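Long-range contacts in leucine-rich repeat protein TpLRR (Treponema pallidum, PDB 6MLX), which is of unknown function but, as a secreted, periplasmic leucine-rich repeat protein, may act by binding other molecules: residues A[13-24]-A[40-49]; A[68-78]-A[90-101]. All coordinates share one frame; numbering follows the deposited sequence.

Contact 1: A[13-24]-A[40-49]; sequences YGLTPDRDGIII and IDGLPVVEVA
Ile40 lays its CD1 methyl over one face of the Tyr13 ring, nearer the rim than the middle, in a CH-pi contact with CD1 3.8 Å from the ring centroid. Its other branch, CG2, reaches the phenol end of the same ring, 3.8 Å from Tyr13 CZ. With CG lodged between its backbone N and carbonyl carbon (chi1 57°), the tyrosine can spread its ring over the isoleucine while its hydroxyl stays near the surface.

Behind this ring the contact is aliphatic. Ile22 CG1 sits 3.8 Å from Ile40 CB and equally near Leu43 CB, and Ile24 CG1 packs 3.6 Å from Val45 CG1. Beta branching suits Ile22 and Val45: Ile22 also turns CG2 toward Ile40 CD1, and Val45 meets Ile22 and Ile24 with its two methyls. On the other face of the sheet Ile23 and Glu47 run side by side, the isoleucine covering the extended aliphatic part of the acid.

Four backbone hydrogen bonds join the parallel strands, among them Ile22 N to Pro44 O at 2.7 Å and Ala49 N to Ile24 O at 2.8 Å. Between Ile22 and Ile23 the register slips by one residue, a beta bulge, and the buried Glu47 N has no partner. Gly21, lacking a side chain, lets the strands come close, its CA 3.2 Å from Pro44 O and beside Val46 CG2.

Strand 22-27 thus lies between its antiparallel partner 11-15 and the parallel strand 43-48, which also pairs with strand 39-40 and leads into strand 70-71: a mixed sheet at the N-terminal end of the leucine-rich repeat solenoid.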
loop_
_atom_site.group_PDB
_atom_site.type_symbol
_atom_site.label_atom_id
_atom_site.label_comp_id
_atom_site.label_asym_id
_atom_site.label_seq_id
_atom_site.Cartn_x
_atom_site.Cartn_y
_atom_site.Cartn_z
ATOM N N TYR A 13 -21.109 3.330 -8.701
ATOM C CA TYR A 13 -20.733 4.309 -7.688
ATOM C C TYR A 13 -21.937 4.670 -6.837
ATOM O O TYR A 13 -23.091 4.471 -7.230
ATOM C CB TYR A 13 -20.175 5.598 -8.312
ATOM C CG TYR A 13 -21.129 6.264 -9.280
ATOM C CD1 TYR A 13 -22.025 7.239 -8.859
ATOM C CD2 TYR A 13 -21.132 5.912 -10.619
ATOM C CE1 TYR A 13 -22.907 7.845 -9.763
ATOM C CE2 TYR A 13 -21.996 6.503 -11.519
ATOM C CZ TYR A 13 -22.884 7.469 -11.085
ATOM O OH TYR A 13 -23.740 8.046 -12.000
ATOM N N GLY A 14 -21.641 5.220 -5.656
ATOM C CA GLY A 14 -22.645 5.835 -4.815
ATOM C C GLY A 14 -22.233 7.241 -4.419
ATOM O O GLY A 14 -21.171 7.739 -4.810
ATOM N N LEU A 15 -23.115 7.878 -3.655
ATOM C CA LEU A 15 -22.820 9.160 -3.035
ATOM C C LEU A 15 -22.135 8.933 -1.693
ATOM O O LEU A 15 -22.321 7.898 -1.035
ATOM C CB LEU A 15 -24.095 9.995 -2.830
ATOM C CG LEU A 15 -24.575 10.929 -3.950
ATOM C CD1 LEU A 15 -25.615 11.936 -3.446
ATOM C CD2 LEU A 15 -23.411 11.673 -4.590
ATOM N N THR A 16 -21.313 9.907 -1.304
ATOM C CA THR A 16 -20.776 9.953 0.041
ATOM C C THR A 16 -21.855 10.446 1.017
ATOM O O THR A 16 -22.798 11.134 0.609
ATOM C CB THR A 16 -19.570 10.879 0.072
ATOM O OG1 THR A 16 -18.880 10.728 1.324
ATOM C CG2 THR A 16 -20.008 12.341 -0.102
ATOM N N PRO A 17 -21.762 10.071 2.327
ATOM C CA PRO A 17 -22.761 10.535 3.306
ATOM C C PRO A 17 -23.190 12.001 3.217
ATOM O O PRO A 17 -24.394 12.285 3.316
ATOM C CB PRO A 17 -22.072 10.225 4.638
ATOM C CG PRO A 17 -21.333 8.942 4.326
ATOM C CD PRO A 17 -21.164 8.913 2.787
ATOM N N ASP A 18 -22.281 12.948 3.006
ATOM C CA ASP A 18 -22.716 14.339 2.980
ATOM C C ASP A 18 -22.966 14.863 1.565
ATOM O O ASP A 18 -22.921 16.084 1.352
ATOM C CB ASP A 18 -21.720 15.233 3.726
ATOM C CG ASP A 18 -22.123 15.459 5.194
ATOM O OD1 ASP A 18 -23.341 15.622 5.473
ATOM O OD2 ASP A 18 -21.231 15.479 6.076
ATOM N N ARG A 19 -23.230 13.968 0.599
ATOM C CA ARG A 19 -23.802 14.328 -0.708
ATOM C C ARG A 19 -22.904 15.275 -1.505
ATOM O O ARG A 19 -23.388 16.066 -2.327
ATOM C CB ARG A 19 -25.205 14.948 -0.568
ATOM C CG ARG A 19 -26.381 13.974 -0.609
ATOM C CD ARG A 19 -26.407 13.033 0.597
ATOM N NE ARG A 19 -27.730 12.421 0.797
ATOM C CZ ARG A 19 -27.987 11.478 1.700
ATOM N NH1 ARG A 19 -29.220 10.970 1.814
ATOM N NH2 ARG A 19 -27.008 11.036 2.485
ATOM N N ASP A 20 -21.596 15.197 -1.287
ATOM C CA ASP A 20 -20.639 16.090 -1.922
ATOM C C ASP A 20 -19.603 15.366 -2.773
ATOM O O ASP A 20 -18.787 16.031 -3.428
ATOM C CB ASP A 20 -19.926 16.913 -0.843
ATOM C CG ASP A 20 -19.275 16.036 0.209
ATOM O OD1 ASP A 20 -20.018 15.328 0.921
ATOM O OD2 ASP A 20 -18.025 16.063 0.336
ATOM N N GLY A 21 -19.595 14.034 -2.772
ATOM C CA GLY A 21 -18.570 13.289 -3.481
ATOM C C GLY A 21 -19.035 11.907 -3.883
ATOM O O GLY A 21 -19.992 11.356 -3.327
ATOM N N ILE A 22 -18.321 11.343 -4.854
ATOM C CA ILE A 22 -18.640 10.050 -5.452
ATOM C C ILE A 22 -17.696 9.000 -4.881
ATOM O O ILE A 22 -16.474 9.210 -4.844
ATOM C CB ILE A 22 -18.528 10.115 -6.989
ATOM C CG1 ILE A 22 -19.491 11.161 -7.565
ATOM C CG2 ILE A 22 -18.790 8.752 -7.625
ATOM C CD1 ILE A 22 -20.935 10.937 -7.168
ATOM N N ILE A 23 -18.261 7.883 -4.420
ATOM C CA ILE A 23 -17.524 6.697 -3.999
ATOM C C ILE A 23 -17.626 5.665 -5.114
ATOM O O ILE A 23 -18.733 5.263 -5.487
ATOM C CB ILE A 23 -18.091 6.124 -2.694
ATOM C CG1 ILE A 23 -17.996 7.157 -1.562
ATOM C CG2 ILE A 23 -17.424 4.758 -2.365
ATOM C CD1 ILE A 23 -18.781 6.798 -0.302
ATOM N N ILE A 24 -16.488 5.227 -5.648
ATOM C CA ILE A 24 -16.493 4.230 -6.719
ATOM C C ILE A 24 -16.577 2.843 -6.091
ATOM O O ILE A 24 -15.702 2.444 -5.315
ATOM C CB ILE A 24 -15.250 4.357 -7.609
ATOM C CG1 ILE A 24 -15.195 5.732 -8.265
ATOM C CG2 ILE A 24 -15.249 3.277 -8.688
ATOM C CD1 ILE A 24 -16.294 5.983 -9.263
ATOM N N ILE A 40 -17.736 12.783 -11.173
ATOM C CA ILE A 40 -18.892 12.243 -11.881
ATOM C C ILE A 40 -20.038 13.227 -11.723
ATOM O O ILE A 40 -20.432 13.554 -10.595
ATOM C CB ILE A 40 -19.307 10.851 -11.382
ATOM C CG1 ILE A 40 -18.374 9.790 -11.952
ATOM C CG2 ILE A 40 -20.741 10.530 -11.817
ATOM C CD1 ILE A 40 -18.830 8.389 -11.656
ATOM N N ASP A 41 -20.568 13.695 -12.853
ATOM C CA ASP A 41 -21.689 14.632 -12.894
ATOM C C ASP A 41 -21.510 15.757 -11.880
ATOM O O ASP A 41 -22.377 16.044 -11.056
ATOM C CB ASP A 41 -23.007 13.882 -12.715
ATOM C CG ASP A 41 -23.324 13.039 -13.928
ATOM O OD1 ASP A 41 -23.243 13.588 -15.055
ATOM O OD2 ASP A 41 -23.588 11.825 -13.781
ATOM N N GLY A 42 -20.342 16.393 -11.953
ATOM C CA GLY A 42 -20.049 17.543 -11.135
ATOM C C GLY A 42 -19.737 17.243 -9.693
ATOM O O GLY A 42 -19.613 18.182 -8.901
ATOM N N LEU A 43 -19.623 15.975 -9.311
ATOM C CA LEU A 43 -19.140 15.742 -7.956
ATOM C C LEU A 43 -17.764 15.088 -7.990
ATOM O O LEU A 43 -17.493 14.265 -8.875
ATOM C CB LEU A 43 -20.098 14.868 -7.149
ATOM C CG LEU A 43 -21.321 15.650 -6.686
ATOM C CD1 LEU A 43 -22.092 14.873 -5.620
ATOM C CD2 LEU A 43 -20.908 17.047 -6.188
ATOM N N PRO A 44 -16.871 15.442 -7.062
ATOM C CA PRO A 44 -15.529 14.855 -7.067
ATOM C C PRO A 44 -15.546 13.403 -6.603
ATOM O O PRO A 44 -16.337 13.004 -5.738
ATOM C CB PRO A 44 -14.763 15.740 -6.080
ATOM C CG PRO A 44 -15.819 16.172 -5.106
ATOM C CD PRO A 44 -17.032 16.426 -5.975
ATOM N N VAL A 45 -14.647 12.612 -7.191
ATOM C CA VAL A 45 -14.503 11.199 -6.855
ATOM C C VAL A 45 -13.500 11.091 -5.708
ATOM O O VAL A 45 -12.299 11.315 -5.901
ATOM C CB VAL A 45 -14.059 10.377 -8.071
ATOM C CG1 VAL A 45 -13.751 8.946 -7.655
ATOM C CG2 VAL A 45 -15.129 10.402 -9.160
ATOM N N VAL A 46 -13.986 10.732 -4.517
ATOM C CA VAL A 46 -13.206 10.859 -3.287
ATOM C C VAL A 46 -12.802 9.526 -2.666
ATOM O O VAL A 46 -11.991 9.526 -1.721
ATOM C CB VAL A 46 -13.954 11.708 -2.237
ATOM C CG1 VAL A 46 -14.122 13.132 -2.740
ATOM C CG2 VAL A 46 -15.295 11.091 -1.934
ATOM N N GLU A 47 -13.336 8.400 -3.138
ATOM C CA GLU A 47 -13.055 7.125 -2.495
ATOM C C GLU A 47 -13.120 5.991 -3.511
ATOM O O GLU A 47 -13.971 5.996 -4.406
ATOM C CB GLU A 47 -14.035 6.880 -1.347
ATOM C CG GLU A 47 -13.910 5.524 -0.676
ATOM C CD GLU A 47 -14.782 5.416 0.564
ATOM O OE1 GLU A 47 -15.119 4.288 0.972
ATOM O OE2 GLU A 47 -15.132 6.469 1.132
ATOM N N VAL A 48 -12.202 5.034 -3.380
ATOM C CA VAL A 48 -12.290 3.752 -4.077
ATOM C C VAL A 48 -12.713 2.715 -3.041
ATOM O O VAL A 48 -11.911 2.325 -2.185
ATOM C CB VAL A 48 -10.964 3.360 -4.746
ATOM C CG1 VAL A 48 -11.098 1.988 -5.416
ATOM C CG2 VAL A 48 -10.511 4.408 -5.743
ATOM N N ALA A 49 -13.962 2.253 -3.125
ATOM C CA ALA A 49 -14.573 1.456 -2.067
ATOM C C ALA A 49 -14.008 0.036 -2.005
ATOM O O ALA A 49 -13.305 -0.439 -2.904
ATOM C CB ALA A 49 -16.090 1.376 -2.251
#

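Contact 2: A[68-78]-A[90-101]; sequences VRMIGQHAFDG and GLREIRHHAFHK
Met70 crosses Arg95 at about a right angle and runs beside Glu93. Its CB leaves the strand on the Glu93 face, and the chain then bends at CG (chi2 78°), bringing SD 3.6 Å from Arg95 CG. A second bend sets CE over one face of the Arg95 guanidinium, 3.3 Å from Arg95 NH2, while Glu93 OE1 lies 3.2 Å from CE. A flexible thioether suits this place, curling over a flat cation.

On the opposite face of the sheet, Ile71 CG1 packs 3.8 Å from Leu91 CD1. The Phe76 and Phe99 rings lie almost parallel but slid apart, Phe76 CD2 3.4 Å from Phe99 CE1. His97 CB covers one face of the His74 ring, 3.4 Å from its centroid. Backbone bonds from His74 N to His96 O and from Gly78 N to His100 O carry the pairing of these successive BspA-type leucine-rich repeat coils past the short strands into the turns.

His74 ND1 donates to the anti lone pair of Asp77 OD2 at 2.7 Å, which fixes the ring's rotation and would favour a protonated imidazole. Arg95 NE and Glu93 OE2 form a salt bridge, so charge is balanced beside the methionine.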
loop_
_atom_site.group_PDB
_atom_site.type_symbol
_atom_site.label_atom_id
_atom_site.label_comp_id
_atom_site.label_asym_id
_atom_site.label_seq_id
_atom_site.Cartn_x
_atom_site.Cartn_y
_atom_site.Cartn_z
ATOM N N VAL A 68 -9.183 11.656 -4.671
ATOM C CA VAL A 68 -9.382 10.416 -3.924
ATOM C C VAL A 68 -8.638 10.493 -2.598
ATOM O O VAL A 68 -7.416 10.677 -2.561
ATOM C CB VAL A 68 -8.939 9.192 -4.733
ATOM C CG1 VAL A 68 -8.873 7.980 -3.813
ATOM C CG2 VAL A 68 -9.915 8.936 -5.874
ATOM N N ARG A 69 -9.375 10.333 -1.508
ATOM C CA ARG A 69 -8.848 10.418 -0.158
ATOM C C ARG A 69 -8.596 9.053 0.463
ATOM O O ARG A 69 -7.782 8.947 1.388
ATOM C CB ARG A 69 -9.831 11.189 0.731
ATOM C CG ARG A 69 -10.088 12.622 0.302
ATOM C CD ARG A 69 -8.954 13.529 0.790
ATOM N NE ARG A 69 -9.143 14.944 0.449
ATOM C CZ ARG A 69 -8.662 15.538 -0.647
ATOM N NH1 ARG A 69 -7.963 14.842 -1.544
ATOM N NH2 ARG A 69 -8.897 16.832 -0.868
ATOM N N MET A 70 -9.259 8.016 -0.038
ATOM C CA MET A 70 -9.360 6.745 0.659
ATOM C C MET A 70 -9.384 5.600 -0.347
ATOM O O MET A 70 -10.136 5.649 -1.325
ATOM C CB MET A 70 -10.630 6.722 1.516
ATOM C CG MET A 70 -11.164 5.329 1.779
ATOM S SD MET A 70 -10.165 4.620 3.065
ATOM C CE MET A 70 -10.687 5.643 4.439
ATOM N N ILE A 71 -8.578 4.570 -0.102
ATOM C CA ILE A 71 -8.646 3.315 -0.846
ATOM C C ILE A 71 -9.075 2.227 0.130
ATOM O O ILE A 71 -8.358 1.940 1.099
ATOM C CB ILE A 71 -7.309 2.971 -1.521
ATOM C CG1 ILE A 71 -6.950 4.047 -2.550
ATOM C CG2 ILE A 71 -7.360 1.590 -2.176
ATOM C CD1 ILE A 71 -5.603 3.850 -3.207
ATOM N N GLY A 72 -10.251 1.636 -0.115
ATOM C CA GLY A 72 -10.867 0.717 0.826
ATOM C C GLY A 72 -10.256 -0.677 0.824
ATOM O O GLY A 72 -9.376 -1.013 0.035
ATOM N N GLN A 73 -10.759 -1.511 1.733
ATOM C CA GLN A 73 -10.153 -2.819 1.952
ATOM C C GLN A 73 -10.267 -3.698 0.708
ATOM O O GLN A 73 -11.271 -3.669 -0.008
ATOM C CB GLN A 73 -10.805 -3.516 3.150
ATOM C CG GLN A 73 -12.264 -3.903 2.908
ATOM C CD GLN A 73 -12.728 -5.048 3.790
ATOM O OE1 GLN A 73 -12.420 -5.083 4.976
ATOM N NE2 GLN A 73 -13.484 -5.994 3.213
ATOM N N HIS A 74 -9.209 -4.462 0.438
ATOM C CA HIS A 74 -9.171 -5.383 -0.699
ATOM C C HIS A 74 -9.510 -4.683 -2.018
ATOM O O HIS A 74 -9.979 -5.327 -2.959
ATOM C CB HIS A 74 -10.119 -6.581 -0.490
ATOM C CG HIS A 74 -9.798 -7.443 0.699
ATOM N ND1 HIS A 74 -8.979 -8.550 0.620
ATOM C CD2 HIS A 74 -10.228 -7.388 1.981
ATOM C CE1 HIS A 74 -8.894 -9.119 1.809
ATOM N NE2 HIS A 74 -9.635 -8.429 2.655
ATOM N N ALA A 75 -9.285 -3.360 -2.108
ATOM C CA ALA A 75 -9.709 -2.623 -3.305
ATOM C C ALA A 75 -9.077 -3.180 -4.577
ATOM O O ALA A 75 -9.741 -3.293 -5.613
ATOM C CB ALA A 75 -9.381 -1.141 -3.173
ATOM N N PHE A 76 -7.786 -3.507 -4.536
ATOM C CA PHE A 76 -7.120 -4.068 -5.705
ATOM C C PHE A 76 -6.596 -5.470 -5.437
ATOM O O PHE A 76 -5.683 -5.923 -6.123
ATOM C CB PHE A 76 -5.993 -3.152 -6.179
ATOM C CG PHE A 76 -6.453 -1.775 -6.543
ATOM C CD1 PHE A 76 -6.864 -1.488 -7.833
ATOM C CD2 PHE A 76 -6.477 -0.763 -5.596
ATOM C CE1 PHE A 76 -7.285 -0.212 -8.174
ATOM C CE2 PHE A 76 -6.894 0.510 -5.928
ATOM C CZ PHE A 76 -7.300 0.786 -7.218
ATOM N N ASP A 77 -7.154 -6.154 -4.440
ATOM C CA ASP A 77 -6.834 -7.550 -4.172
ATOM C C ASP A 77 -6.995 -8.376 -5.446
ATOM O O ASP A 77 -8.061 -8.368 -6.068
ATOM C CB ASP A 77 -7.762 -8.056 -3.062
ATOM C CG ASP A 77 -7.412 -9.453 -2.563
ATOM O OD1 ASP A 77 -6.658 -10.194 -3.225
ATOM O OD2 ASP A 77 -7.908 -9.812 -1.481
ATOM N N GLY A 78 -5.914 -9.031 -5.871
ATOM C CA GLY A 78 -5.968 -9.908 -7.025
ATOM C C GLY A 78 -5.746 -9.252 -8.372
ATOM O O GLY A 78 -5.939 -9.911 -9.401
ATOM N N GLY A 90 -4.010 13.675 -3.022
ATOM C CA GLY A 90 -5.011 13.717 -1.960
ATOM C C GLY A 90 -5.064 12.483 -1.059
ATOM O O GLY A 90 -5.721 12.546 -0.013
ATOM N N LEU A 91 -4.394 11.382 -1.419
ATOM C CA LEU A 91 -4.622 10.122 -0.707
ATOM C C LEU A 91 -4.193 10.215 0.762
ATOM O O LEU A 91 -3.083 10.656 1.075
ATOM C CB LEU A 91 -3.890 8.973 -1.404
ATOM C CG LEU A 91 -4.070 7.597 -0.745
ATOM C CD1 LEU A 91 -5.522 7.113 -0.818
ATOM C CD2 LEU A 91 -3.136 6.568 -1.362
ATOM N N ARG A 92 -5.092 9.805 1.664
ATOM C CA ARG A 92 -4.845 9.811 3.105
ATOM C C ARG A 92 -4.721 8.429 3.721
ATOM O O ARG A 92 -3.980 8.272 4.695
ATOM C CB ARG A 92 -5.968 10.544 3.856
ATOM C CG ARG A 92 -6.523 11.760 3.141
ATOM C CD ARG A 92 -5.841 13.026 3.630
ATOM N NE ARG A 92 -6.236 13.239 5.013
ATOM C CZ ARG A 92 -5.462 13.843 5.894
ATOM N NH1 ARG A 92 -4.270 14.300 5.508
ATOM N NH2 ARG A 92 -5.883 14.004 7.146
ATOM N N GLU A 93 -5.445 7.433 3.206
ATOM C CA GLU A 93 -5.530 6.130 3.855
ATOM C C GLU A 93 -5.666 5.026 2.815
ATOM O O GLU A 93 -6.392 5.169 1.827
ATOM C CB GLU A 93 -6.714 6.060 4.827
ATOM C CG GLU A 93 -6.867 4.704 5.546
ATOM C CD GLU A 93 -7.907 4.746 6.660
ATOM O OE1 GLU A 93 -8.561 5.788 6.800
ATOM O OE2 GLU A 93 -8.068 3.755 7.412
ATOM N N ILE A 94 -4.969 3.922 3.058
ATOM C CA ILE A 94 -5.088 2.699 2.273
ATOM C C ILE A 94 -5.470 1.603 3.258
ATOM O O ILE A 94 -4.687 1.274 4.160
ATOM C CB ILE A 94 -3.785 2.356 1.537
ATOM C CG1 ILE A 94 -3.357 3.500 0.626
ATOM C CG2 ILE A 94 -3.949 1.082 0.737
ATOM C CD1 ILE A 94 -2.028 3.280 -0.048
ATOM N N ARG A 95 -6.667 1.041 3.093
ATOM C CA ARG A 95 -7.202 0.084 4.049
ATOM C C ARG A 95 -6.663 -1.325 3.781
ATOM O O ARG A 95 -5.951 -1.582 2.806
ATOM C CB ARG A 95 -8.729 0.126 4.037
ATOM C CG ARG A 95 -9.247 1.434 4.585
ATOM C CD ARG A 95 -10.712 1.421 4.937
ATOM N NE ARG A 95 -10.980 2.539 5.843
ATOM C CZ ARG A 95 -12.164 3.126 5.991
ATOM N NH1 ARG A 95 -13.198 2.713 5.273
ATOM N NH2 ARG A 95 -12.294 4.145 6.837
ATOM N N HIS A 96 -6.998 -2.243 4.675
ATOM C CA HIS A 96 -6.274 -3.502 4.740
ATOM C C HIS A 96 -6.456 -4.329 3.460
ATOM O O HIS A 96 -7.490 -4.273 2.784
ATOM C CB HIS A 96 -6.685 -4.285 5.993
ATOM C CG HIS A 96 -8.113 -4.731 6.015
ATOM N ND1 HIS A 96 -8.517 -5.950 5.511
ATOM C CD2 HIS A 96 -9.224 -4.146 6.525
ATOM C CE1 HIS A 96 -9.819 -6.085 5.687
ATOM N NE2 HIS A 96 -10.275 -5.006 6.302
ATOM N N HIS A 97 -5.393 -5.043 3.097
ATOM C CA HIS A 97 -5.325 -5.930 1.936
ATOM C C HIS A 97 -5.524 -5.209 0.611
ATOM O O HIS A 97 -5.753 -5.865 -0.408
ATOM C CB HIS A 97 -6.349 -7.082 2.041
ATOM C CG HIS A 97 -6.095 -8.021 3.179
ATOM N ND1 HIS A 97 -6.582 -7.798 4.446
ATOM C CD2 HIS A 97 -5.398 -9.184 3.243
ATOM C CE1 HIS A 97 -6.195 -8.778 5.244
ATOM N NE2 HIS A 97 -5.477 -9.633 4.537
ATOM N N ALA A 98 -5.441 -3.876 0.586
ATOM C CA ALA A 98 -5.846 -3.140 -0.608
ATOM C C ALA A 98 -5.094 -3.588 -1.857
ATOM O O ALA A 98 -5.656 -3.555 -2.955
ATOM C CB ALA A 98 -5.658 -1.641 -0.409
ATOM N N PHE A 99 -3.836 -4.016 -1.718
ATOM C CA PHE A 99 -3.046 -4.487 -2.855
ATOM C C PHE A 99 -2.565 -5.911 -2.638
ATOM O O PHE A 99 -1.519 -6.316 -3.154
ATOM C CB PHE A 99 -1.871 -3.552 -3.128
ATOM C CG PHE A 99 -2.295 -2.178 -3.543
ATOM C CD1 PHE A 99 -2.670 -1.926 -4.855
ATOM C CD2 PHE A 99 -2.346 -1.144 -2.617
ATOM C CE1 PHE A 99 -3.073 -0.668 -5.252
ATOM C CE2 PHE A 99 -2.745 0.132 -3.003
ATOM C CZ PHE A 99 -3.114 0.366 -4.330
ATOM N N HIS A 100 -3.329 -6.680 -1.871
ATOM C CA HIS A 100 -2.999 -8.077 -1.641
ATOM C C HIS A 100 -2.870 -8.815 -2.973
ATOM O O HIS A 100 -3.703 -8.658 -3.871
ATOM C CB HIS A 100 -4.076 -8.699 -0.734
ATOM C CG HIS A 100 -3.952 -10.181 -0.555
ATOM N ND1 HIS A 100 -2.982 -10.763 0.233
ATOM C CD2 HIS A 100 -4.685 -11.199 -1.064
ATOM C CE1 HIS A 100 -3.118 -12.077 0.195
ATOM N NE2 HIS A 100 -4.150 -12.366 -0.580
ATOM N N LYS A 101 -1.778 -9.575 -3.116
ATOM C CA LYS A 101 -1.506 -10.393 -4.305
ATOM C C LYS A 101 -1.395 -9.571 -5.588
ATOM O O LYS A 101 -1.713 -10.066 -6.676
ATOM C CB LYS A 101 -2.561 -11.488 -4.504
ATOM C CG LYS A 101 -2.493 -12.639 -3.528
ATOM C CD LYS A 101 -3.628 -13.620 -3.809
ATOM C CE LYS A 101 -3.082 -15.017 -4.047
ATOM N NZ LYS A 101 -2.597 -15.559 -2.733
#

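In the fold
Contact 1 closes before contact 2 opens along the chain, and their centres lie about 16 Å apart in one sheet. Strands 43-48 and 70-71 are neighbours there: Val46 O and Val48 O probably accept hydrogen bonds from Arg69 N and Gly72 N, and Glu47 CG packs on Met70 CG. Contact 1 stands toward the N-terminal end, 22 Å from the chain centre, where strand 11-15 adds an antiparallel edge. Contact 2, near the middle, joins successive coils within the BspA-type repeat region. The Phe76 ring stacks on Phe53 and Phe99 meets Phe122, so the phenylalanines of four successive coils line up beside one another in the turns that follow the strands.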